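Hypothetical protein PA3008 (Pseudomonas aeruginosa, PDB 1OFU) probably halts cell division during the SOS response by binding FtsZ and blocking its polymerization into the Z ring. Local coordinates at residues H15-L27 / S44-N56. Residues are numbered along the deposited sequence; the frame is centred on the assembly and turned at random.
Sequences HCLTLLAPILREL and SLTHEWLRRAGLN
Trp49 sets its indole against helix 15-27, and its two faces are covered from different segments: Ala53 CB lies over one and Leu17 CD2 over the other, both offset toward the rim. With CG anti to the backbone N (chi1 -178°), the indole reaches across to the helix, where CZ2 comes 3.4 Å from Leu17 O and CH2 4.1 Å from Ala21 CB. The Leu24 and Trp49 side chains cross at about a right angle, Leu24 CD1 meeting the ring edge 4.0 Å from CZ3; the same methyl meets Leu45 CD2 tip to tip at 4.1 Å. Toward the C-terminal end of both segments the backbones draw closest, Arg25 CA to Leu55 CA 4.5 Å, and Leu55 CD2 packs 3.3 Å from Arg25 N. Here Arg25, bent at chi3 (48°), turns its guanidinium edge to the helix-end carbonyl: NH2 donates to Ala53 O, though the modelled 2.4 Å is too short to trust in detail, while NH1 forms a salt bridge with Glu26 of the second SulA subunit.

The solvent side is looser: exposed Ser44 adds little beyond its OG against the end of Leu17, and Gly54, in a Schellman turn, lies at the rim.

The helix axes cross at -71°, 10.9 Å apart, within a parallel alpha/beta fold. Leu20 continues onto Leu9 and Ile116 of strands 4-10 and 112-118, whereas Leu50 and Leu55 rest on strand 60-63, outermost in this chain's sheet.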
loop_
_atom_site.group_PDB
_atom_site.type_symbol
_atom_site.label_atom_id
_atom_site.label_comp_id
_atom_site.label_asym_id
_atom_site.label_seq_id
_atom_site.Cartn_x
_atom_site.Cartn_y
_atom_site.Cartn_z
ATOM N N HIS D 15 11.067 6.906 10.997
ATOM C CA HIS D 15 11.231 6.349 9.653
ATOM C C HIS D 15 10.829 4.875 9.635
ATOM O O HIS D 15 10.182 4.407 8.698
ATOM C CB HIS D 15 12.681 6.477 9.178
ATOM C CG HIS D 15 13.126 7.887 8.952
ATOM N ND1 HIS D 15 14.274 8.202 8.256
ATOM C CD2 HIS D 15 12.584 9.067 9.335
ATOM C CE1 HIS D 15 14.420 9.515 8.220
ATOM N NE2 HIS D 15 13.408 10.063 8.868
ATOM N N CYS D 16 11.223 4.141 10.666
ATOM C CA CYS D 16 10.885 2.727 10.739
ATOM C C CYS D 16 9.363 2.550 10.769
ATOM O O CYS D 16 8.825 1.636 10.141
ATOM C CB CYS D 16 11.525 2.092 11.979
ATOM S SG CYS D 16 13.349 2.076 11.963
ATOM N N LEU D 17 8.668 3.432 11.485
ATOM C CA LEU D 17 7.207 3.359 11.569
ATOM C C LEU D 17 6.515 3.647 10.242
ATOM O O LEU D 17 5.626 2.912 9.834
ATOM C CB LEU D 17 6.674 4.342 12.619
ATOM C CG LEU D 17 6.828 3.945 14.088
ATOM C CD1 LEU D 17 6.454 5.130 14.980
ATOM C CD2 LEU D 17 5.943 2.739 14.386
ATOM N N THR D 18 6.916 4.722 9.573
ATOM C CA THR D 18 6.301 5.082 8.308
ATOM C C THR D 18 6.579 4.045 7.208
ATOM O O THR D 18 5.772 3.871 6.291
ATOM C CB THR D 18 6.756 6.495 7.853
ATOM O OG1 THR D 18 5.796 7.023 6.930
ATOM C CG2 THR D 18 8.112 6.444 7.170
ATOM N N LEU D 19 7.711 3.351 7.295
ATOM C CA LEU D 19 8.026 2.320 6.308
ATOM C C LEU D 19 7.204 1.061 6.587
ATOM O O LEU D 19 6.927 0.279 5.681
ATOM C CB LEU D 19 9.521 1.979 6.337
ATOM C CG LEU D 19 10.469 2.987 5.669
ATOM C CD1 LEU D 19 11.923 2.635 5.999
ATOM C CD2 LEU D 19 10.235 2.991 4.161
ATOM N N LEU D 20 6.811 0.875 7.846
ATOM C CA LEU D 20 6.023 -0.286 8.256
ATOM C C LEU D 20 4.574 -0.189 7.784
ATOM O O LEU D 20 3.995 -1.160 7.302
ATOM C CB LEU D 20 6.042 -0.401 9.787
ATOM C CG LEU D 20 5.303 -1.558 10.466
ATOM C CD1 LEU D 20 5.993 -2.872 10.151
ATOM C CD2 LEU D 20 5.276 -1.332 11.973
ATOM N N ALA D 21 4.006 1.003 7.931
ATOM C CA ALA D 21 2.616 1.286 7.588
ATOM C C ALA D 21 2.047 0.668 6.309
ATOM O O ALA D 21 0.992 0.034 6.342
ATOM C CB ALA D 21 2.401 2.794 7.570
ATOM N N PRO D 22 2.723 0.854 5.164
ATOM C CA PRO D 22 2.196 0.277 3.923
ATOM C C PRO D 22 2.059 -1.240 3.920
ATOM O O PRO D 22 1.170 -1.785 3.267
ATOM C CB PRO D 22 3.170 0.792 2.852
ATOM C CG PRO D 22 4.417 1.086 3.612
ATOM C CD PRO D 22 3.923 1.665 4.900
ATOM N N ILE D 23 2.925 -1.922 4.663
ATOM C CA ILE D 23 2.877 -3.377 4.722
ATOM C C ILE D 23 1.706 -3.828 5.590
ATOM O O ILE D 23 0.962 -4.749 5.233
ATOM C CB ILE D 23 4.195 -3.935 5.294
ATOM C CG1 ILE D 23 5.335 -3.640 4.317
ATOM C CG2 ILE D 23 4.062 -5.424 5.558
ATOM C CD1 ILE D 23 6.692 -4.043 4.817
ATOM N N LEU D 24 1.545 -3.173 6.734
ATOM C CA LEU D 24 0.454 -3.499 7.641
ATOM C C LEU D 24 -0.858 -3.132 6.974
ATOM O O LEU D 24 -1.840 -3.855 7.076
ATOM C CB LEU D 24 0.601 -2.729 8.955
ATOM C CG LEU D 24 1.730 -3.214 9.859
ATOM C CD1 LEU D 24 1.632 -2.512 11.209
ATOM C CD2 LEU D 24 1.625 -4.721 10.043
ATOM N N ARG D 25 -0.862 -1.997 6.288
ATOM C CA ARG D 25 -2.046 -1.522 5.586
ATOM C C ARG D 25 -2.436 -2.567 4.532
ATOM O O ARG D 25 -3.580 -3.011 4.468
ATOM C CB ARG D 25 -1.716 -0.165 4.954
ATOM C CG ARG D 25 -2.848 0.581 4.275
ATOM C CD ARG D 25 -2.568 2.089 4.319
ATOM N NE ARG D 25 -1.208 2.432 3.898
ATOM C CZ ARG D 25 -0.403 3.278 4.544
ATOM N NH1 ARG D 25 0.816 3.524 4.084
ATOM N NH2 ARG D 25 -0.804 3.884 5.655
ATOM N N GLU D 26 -1.463 -2.975 3.727
ATOM C CA GLU D 26 -1.674 -3.971 2.683
ATOM C C GLU D 26 -2.166 -5.284 3.291
ATOM O O GLU D 26 -3.149 -5.870 2.834
ATOM C CB GLU D 26 -0.357 -4.203 1.927
ATOM C CG GLU D 26 -0.414 -5.292 0.863
ATOM C CD GLU D 26 -0.958 -4.798 -0.468
ATOM O OE1 GLU D 26 -1.135 -5.634 -1.380
ATOM O OE2 GLU D 26 -1.201 -3.578 -0.605
ATOM N N LEU D 27 -1.472 -5.753 4.322
ATOM C CA LEU D 27 -1.860 -6.991 4.983
ATOM C C LEU D 27 -3.294 -6.938 5.512
ATOM O O LEU D 27 -4.036 -7.915 5.409
ATOM C CB LEU D 27 -0.904 -7.296 6.136
ATOM C CG LEU D 27 0.470 -7.814 5.723
ATOM C CD1 LEU D 27 1.334 -7.994 6.958
ATOM C CD2 LEU D 27 0.308 -9.137 4.969
ATOM N N SER D 44 4.559 1.914 20.635
ATOM C CA SER D 44 4.417 2.879 19.558
ATOM C C SER D 44 3.171 2.601 18.705
ATOM O O SER D 44 2.498 3.532 18.264
ATOM C CB SER D 44 5.669 2.847 18.675
ATOM O OG SER D 44 5.674 3.938 17.778
ATOM N N LEU D 45 2.871 1.327 18.457
ATOM C CA LEU D 45 1.700 0.983 17.652
ATOM C C LEU D 45 0.410 1.031 18.456
ATOM O O LEU D 45 -0.159 -0.002 18.796
ATOM C CB LEU D 45 1.843 -0.410 17.029
ATOM C CG LEU D 45 2.692 -0.522 15.765
ATOM C CD1 LEU D 45 4.160 -0.322 16.105
ATOM C CD2 LEU D 45 2.466 -1.886 15.138
ATOM N N THR D 46 -0.045 2.239 18.754
ATOM C CA THR D 46 -1.277 2.427 19.506
ATOM C C THR D 46 -2.434 2.215 18.549
ATOM O O THR D 46 -2.248 2.197 17.329
ATOM C CB THR D 46 -1.383 3.859 20.042
ATOM O OG1 THR D 46 -1.400 4.771 18.936
ATOM C CG2 THR D 46 -0.198 4.186 20.946
ATOM N N HIS D 47 -3.631 2.058 19.099
ATOM C CA HIS D 47 -4.803 1.876 18.267
ATOM C C HIS D 47 -4.972 3.098 17.372
ATOM O O HIS D 47 -5.459 2.989 16.247
ATOM C CB HIS D 47 -6.049 1.671 19.135
ATOM C CG HIS D 47 -6.172 0.287 19.694
ATOM N ND1 HIS D 47 -7.384 -0.359 19.820
ATOM C CD2 HIS D 47 -5.238 -0.572 20.166
ATOM C CE1 HIS D 47 -7.191 -1.556 20.345
ATOM N NE2 HIS D 47 -5.898 -1.710 20.564
ATOM N N GLU D 48 -4.557 4.260 17.869
ATOM C CA GLU D 48 -4.668 5.487 17.092
ATOM C C GLU D 48 -3.710 5.501 15.910
ATOM O O GLU D 48 -4.076 5.916 14.811
ATOM C CB GLU D 48 -4.412 6.711 17.972
ATOM C CG GLU D 48 -5.662 7.542 18.197
ATOM C CD GLU D 48 -6.390 7.860 16.895
ATOM O OE1 GLU D 48 -5.803 8.548 16.032
ATOM O OE2 GLU D 48 -7.549 7.419 16.731
ATOM N N TRP D 49 -2.482 5.050 16.134
ATOM C CA TRP D 49 -1.506 5.014 15.055
ATOM C C TRP D 49 -2.012 4.074 13.970
ATOM O O TRP D 49 -1.945 4.391 12.785
ATOM C CB TRP D 49 -0.147 4.510 15.555
ATOM C CG TRP D 49 0.903 4.494 14.468
ATOM C CD1 TRP D 49 1.726 5.523 14.107
ATOM C CD2 TRP D 49 1.195 3.413 13.567
ATOM N NE1 TRP D 49 2.510 5.154 13.038
ATOM C CE2 TRP D 49 2.206 3.866 12.687
ATOM C CE3 TRP D 49 0.698 2.112 13.415
ATOM C CZ2 TRP D 49 2.733 3.059 11.669
ATOM C CZ3 TRP D 49 1.223 1.307 12.399
ATOM C CH2 TRP D 49 2.232 1.787 11.541
ATOM N N LEU D 50 -2.517 2.916 14.384
ATOM C CA LEU D 50 -3.018 1.907 13.453
ATOM C C LEU D 50 -4.173 2.418 12.608
ATOM O O LEU D 50 -4.278 2.099 11.416
ATOM C CB LEU D 50 -3.438 0.650 14.224
ATOM C CG LEU D 50 -2.263 -0.127 14.822
ATOM C CD1 LEU D 50 -2.767 -1.203 15.769
ATOM C CD2 LEU D 50 -1.435 -0.739 13.698
ATOM N N ARG D 51 -5.050 3.205 13.225
ATOM C CA ARG D 51 -6.173 3.772 12.496
ATOM C C ARG D 51 -5.658 4.847 11.544
ATOM O O ARG D 51 -6.103 4.926 10.399
ATOM C CB ARG D 51 -7.204 4.370 13.459
ATOM C CG ARG D 51 -7.995 3.327 14.250
ATOM C CD ARG D 51 -9.294 3.910 14.793
ATOM N NE ARG D 51 -9.090 4.842 15.898
ATOM C CZ ARG D 51 -8.726 4.482 17.126
ATOM N NH1 ARG D 51 -8.565 5.401 18.071
ATOM N NH2 ARG D 51 -8.524 3.203 17.412
ATOM N N ARG D 52 -4.721 5.672 12.012
ATOM C CA ARG D 52 -4.161 6.718 11.164
ATOM C C ARG D 52 -3.344 6.110 10.025
ATOM O O ARG D 52 -3.226 6.703 8.956
ATOM C CB ARG D 52 -3.280 7.676 11.969
ATOM C CG ARG D 52 -4.042 8.607 12.898
ATOM C CD ARG D 52 -3.262 9.895 13.132
ATOM N NE ARG D 52 -3.997 10.843 13.966
ATOM C CZ ARG D 52 -4.134 10.733 15.285
ATOM N NH1 ARG D 52 -3.582 9.714 15.932
ATOM N NH2 ARG D 52 -4.829 11.641 15.958
ATOM N N ALA D 53 -2.771 4.930 10.252
ATOM C CA ALA D 53 -1.998 4.265 9.208
ATOM C C ALA D 53 -2.952 3.751 8.129
ATOM O O ALA D 53 -2.527 3.176 7.132
ATOM C CB ALA D 53 -1.207 3.122 9.792
ATOM N N GLY D 54 -4.249 3.949 8.345
ATOM C CA GLY D 54 -5.244 3.524 7.375
ATOM C C GLY D 54 -5.516 2.034 7.279
ATOM O O GLY D 54 -6.036 1.573 6.264
ATOM N N LEU D 55 -5.184 1.265 8.312
ATOM C CA LEU D 55 -5.440 -0.170 8.250
ATOM C C LEU D 55 -6.947 -0.426 8.247
ATOM O O LEU D 55 -7.727 0.397 8.723
ATOM C CB LEU D 55 -4.818 -0.902 9.448
ATOM C CG LEU D 55 -3.363 -0.674 9.870
ATOM C CD1 LEU D 55 -2.884 -1.908 10.614
ATOM C CD2 LEU D 55 -2.479 -0.426 8.669
ATOM N N ASN D 56 -7.351 -1.566 7.701
ATOM C CA ASN D 56 -8.761 -1.931 7.657
ATOM C C ASN D 56 -9.187 -2.296 9.085
ATOM O O ASN D 56 -8.859 -3.365 9.605
ATOM C CB ASN D 56 -8.962 -3.110 6.696
ATOM C CG ASN D 56 -10.425 -3.480 6.516
ATOM O OD1 ASN D 56 -10.772 -4.260 5.628
ATOM N ND2 ASN D 56 -11.287 -2.932 7.364
#